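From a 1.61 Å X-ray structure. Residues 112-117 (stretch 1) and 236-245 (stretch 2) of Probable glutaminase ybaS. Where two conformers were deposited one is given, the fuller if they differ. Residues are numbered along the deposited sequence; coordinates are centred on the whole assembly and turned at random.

Stretch 1 (112-117) LSPLVN
Stretch 2 (236-245) AEMMMEGLYG

Residues 112-117 of the probable glutaminase ybaS pack as an irregular segment against the final turns of a helix that enters residues 236-245 from earlier in the chain. The register is set by three CA-CA approaches: Ser113 to Glu237 at 7.2 Å, Leu115 to Glu241 at 6.2 Å and Val116 to Tyr244 at 7.3 Å. The two segments thus advance in the same direction, burying 396 Å² in total, and no direct hydrogen bond joins them.

Leu115 is the centre of the contact, with 102 Å² covered. A type I turn from Ser113 to Val116 places Pro114 (phi/psi -67/-7°) and Leu115 (-103/-3°) at its corners, so that the CA-to-CB bond of Leu115 points toward the helix. In its m,t rotamer the side chain lays CD1 on the backbone, 3.4 Å from Glu237 O, 3.5 Å from Met238 CA and 4.1 Å from Gly242 CA; Met238 CG lies 4.0 Å from the same CD1. A branched apolar chain suits this buried site. At Gly242 an ideal CB would point away from the irregular segment and fall 2.8 Å from Met238 O, too close; that same O accepts the 2.8 Å hydrogen bond from Gly242 N.

Glu241 and Glu237, with 62 and 61 Å² covered, both direct CB toward the irregular segment. In Glu241 (phi/psi -146/-2°), chi1 t brings the aliphatic CG to 3.4 Å from Ser113 OG and 4.1 Å from Leu115 CB; chi2 p and chi3 61° then carry OE2 to 3.4 Å from Val116 CG1, while OE1 is hydrogen-bonded elsewhere in the structure. Glu237 instead is m,m with chi3 20°, its OE1 3.3 Å from Pro114 CD and free to accept from a water.

Two waters supply the polar links. Water 1 accepts from Ser113 OG (2.7 Å) and donates to Glu237 O (2.9 Å) and Glu237 OE1 (2.7 Å). Ser113, extended at -134/135° with chi1 t, suits this place because its OG also accepts from Leu115 N at 3.0 Å, tying the turn to the water. Water 2 donates to Leu115 O (2.9 Å) and Glu241 O (2.7 Å), bridging the two backbones at the closest CA pair of the register.

A second type I turn, Glu241 to Tyr244, is closed by Tyr244 N to Glu241 O at 2.9 Å. Tyr244 has a positive phi (64/-134°); its CA-to-CB bond points sideways, yet with chi1 m and chi2 -75° the long side chain comes nearer, CE1 reaching 3.4 Å from Leu115 O, while Val116 CA lies at the ring edge, 4.5 Å from CE1; OH is hydrogen-bonded elsewhere.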

# COMPACT_ATOMS: atom_id res chain seq x y z
N LEU A 112 3.55 -3.25 -14.23
CA LEU A 112 2.76 -2.99 -13.03
C LEU A 112 3.18 -1.88 -12.14
O LEU A 112 2.32 -1.11 -11.73
CB LEU A 112 2.56 -4.24 -12.15
CG LEU A 112 1.52 -5.32 -12.53
CD1 LEU A 112 0.77 -5.98 -11.31
CD2 LEU A 112 0.70 -5.06 -13.71
N SER A 113 4.46 -1.80 -11.78
CA SER A 113 4.94 -0.77 -10.83
C SER A 113 6.21 -0.11 -11.36
O SER A 113 7.13 -0.84 -11.76
CB SER A 113 5.26 -1.38 -9.45
OG SER A 113 5.97 -0.42 -8.61
N PRO A 114 6.31 1.22 -11.29
CA PRO A 114 7.58 1.91 -11.64
C PRO A 114 8.71 1.63 -10.67
O PRO A 114 9.82 2.04 -10.90
CB PRO A 114 7.26 3.40 -11.53
CG PRO A 114 5.86 3.50 -10.97
CD PRO A 114 5.23 2.15 -10.93
N LEU A 115 8.41 0.94 -9.57
CA LEU A 115 9.41 0.64 -8.55
C LEU A 115 9.97 -0.77 -8.54
O LEU A 115 10.80 -1.04 -7.71
CB LEU A 115 8.93 1.08 -7.16
CG LEU A 115 8.40 2.49 -7.03
CD1 LEU A 115 8.05 2.82 -5.57
CD2 LEU A 115 9.41 3.55 -7.58
N VAL A 116 9.49 -1.68 -9.41
CA VAL A 116 10.25 -2.90 -9.66
C VAL A 116 11.17 -2.63 -10.86
O VAL A 116 11.01 -1.64 -11.53
CB VAL A 116 9.37 -4.12 -9.86
CG1 VAL A 116 8.49 -4.32 -8.60
CG2 VAL A 116 8.57 -4.02 -11.16
N ASN A 117 12.17 -3.46 -11.06
CA ASN A 117 13.17 -3.12 -12.11
C ASN A 117 12.52 -2.92 -13.51
O ASN A 117 12.86 -2.02 -14.25
CB ASN A 117 14.24 -4.22 -12.20
CG ASN A 117 15.32 -4.10 -11.13
OD1 ASN A 117 15.11 -3.58 -10.04
ND2 ASN A 117 16.49 -4.71 -11.42
N ALA A 236 2.17 7.01 -3.15
CA ALA A 236 1.33 5.84 -3.27
C ALA A 236 2.14 4.69 -3.85
O ALA A 236 2.10 3.55 -3.33
CB ALA A 236 0.13 6.11 -4.14
N GLU A 237 2.90 4.97 -4.90
CA GLU A 237 3.72 3.93 -5.52
C GLU A 237 4.73 3.38 -4.51
O GLU A 237 4.93 2.14 -4.45
CB GLU A 237 4.44 4.47 -6.76
CG GLU A 237 3.53 4.88 -7.96
CD GLU A 237 3.03 3.80 -8.88
OE1 GLU A 237 3.00 2.59 -8.49
OE2 GLU A 237 2.62 4.18 -10.04
N MET A 238 5.35 4.27 -3.74
CA MET A 238 6.28 3.87 -2.69
C MET A 238 5.57 2.98 -1.65
O MET A 238 6.12 1.95 -1.26
CB MET A 238 6.90 5.08 -2.01
CG MET A 238 7.95 5.80 -2.90
SD MET A 238 8.39 7.44 -2.30
CE MET A 238 9.24 7.05 -0.77
N MET A 239 4.37 3.35 -1.20
CA MET A 239 3.69 2.55 -0.18
C MET A 239 3.47 1.15 -0.73
O MET A 239 3.54 0.19 0.03
CB MET A 239 2.35 3.16 0.22
CG MET A 239 1.66 2.49 1.44
SD MET A 239 2.40 2.72 2.98
CE MET A 239 2.37 4.32 3.16
N MET A 240 3.18 1.01 -2.03
CA MET A 240 2.81 -0.29 -2.53
C MET A 240 4.00 -1.22 -2.79
O MET A 240 3.89 -2.43 -2.67
CB MET A 240 1.96 -0.16 -3.78
CG MET A 240 0.71 0.68 -3.61
SD MET A 240 -0.46 0.23 -2.34
CE MET A 240 -0.84 -1.51 -2.86
N GLU A 241 5.15 -0.67 -3.12
CA GLU A 241 6.26 -1.48 -3.65
C GLU A 241 7.68 -1.04 -3.27
O GLU A 241 8.63 -1.70 -3.65
CB GLU A 241 6.12 -1.45 -5.19
CG GLU A 241 6.99 -2.37 -6.00
CD GLU A 241 6.73 -3.85 -5.72
OE1 GLU A 241 5.58 -4.31 -5.95
OE2 GLU A 241 7.68 -4.56 -5.33
N GLY A 242 7.82 0.05 -2.52
CA GLY A 242 9.13 0.67 -2.30
C GLY A 242 10.16 -0.17 -1.56
O GLY A 242 11.35 0.06 -1.68
N LEU A 243 9.67 -1.12 -0.74
CA LEU A 243 10.55 -2.10 -0.08
C LEU A 243 10.36 -3.52 -0.64
O LEU A 243 10.57 -4.52 0.08
CB LEU A 243 10.37 -2.07 1.44
CG LEU A 243 11.23 -0.97 2.08
CD1 LEU A 243 10.56 0.41 1.99
CD2 LEU A 243 11.53 -1.28 3.49
N TYR A 244 9.91 -3.59 -1.89
CA TYR A 244 9.78 -4.85 -2.63
C TYR A 244 8.74 -5.73 -1.93
O TYR A 244 7.65 -5.25 -1.58
CB TYR A 244 11.15 -5.49 -2.91
CG TYR A 244 11.99 -4.49 -3.72
CD1 TYR A 244 11.73 -4.29 -5.05
CD2 TYR A 244 12.88 -3.64 -3.09
CE1 TYR A 244 12.43 -3.32 -5.80
CE2 TYR A 244 13.57 -2.66 -3.81
CZ TYR A 244 13.31 -2.50 -5.17
OH TYR A 244 14.01 -1.53 -5.86
N GLY A 245 9.05 -7.01 -1.74
CA GLY A 245 8.12 -7.95 -1.13
C GLY A 245 7.84 -7.68 0.33
O GLY A 245 7.02 -8.37 0.93
O HOH W 1 4.27 0.76 -6.94
O HOH W 2 10.80 -0.53 -4.84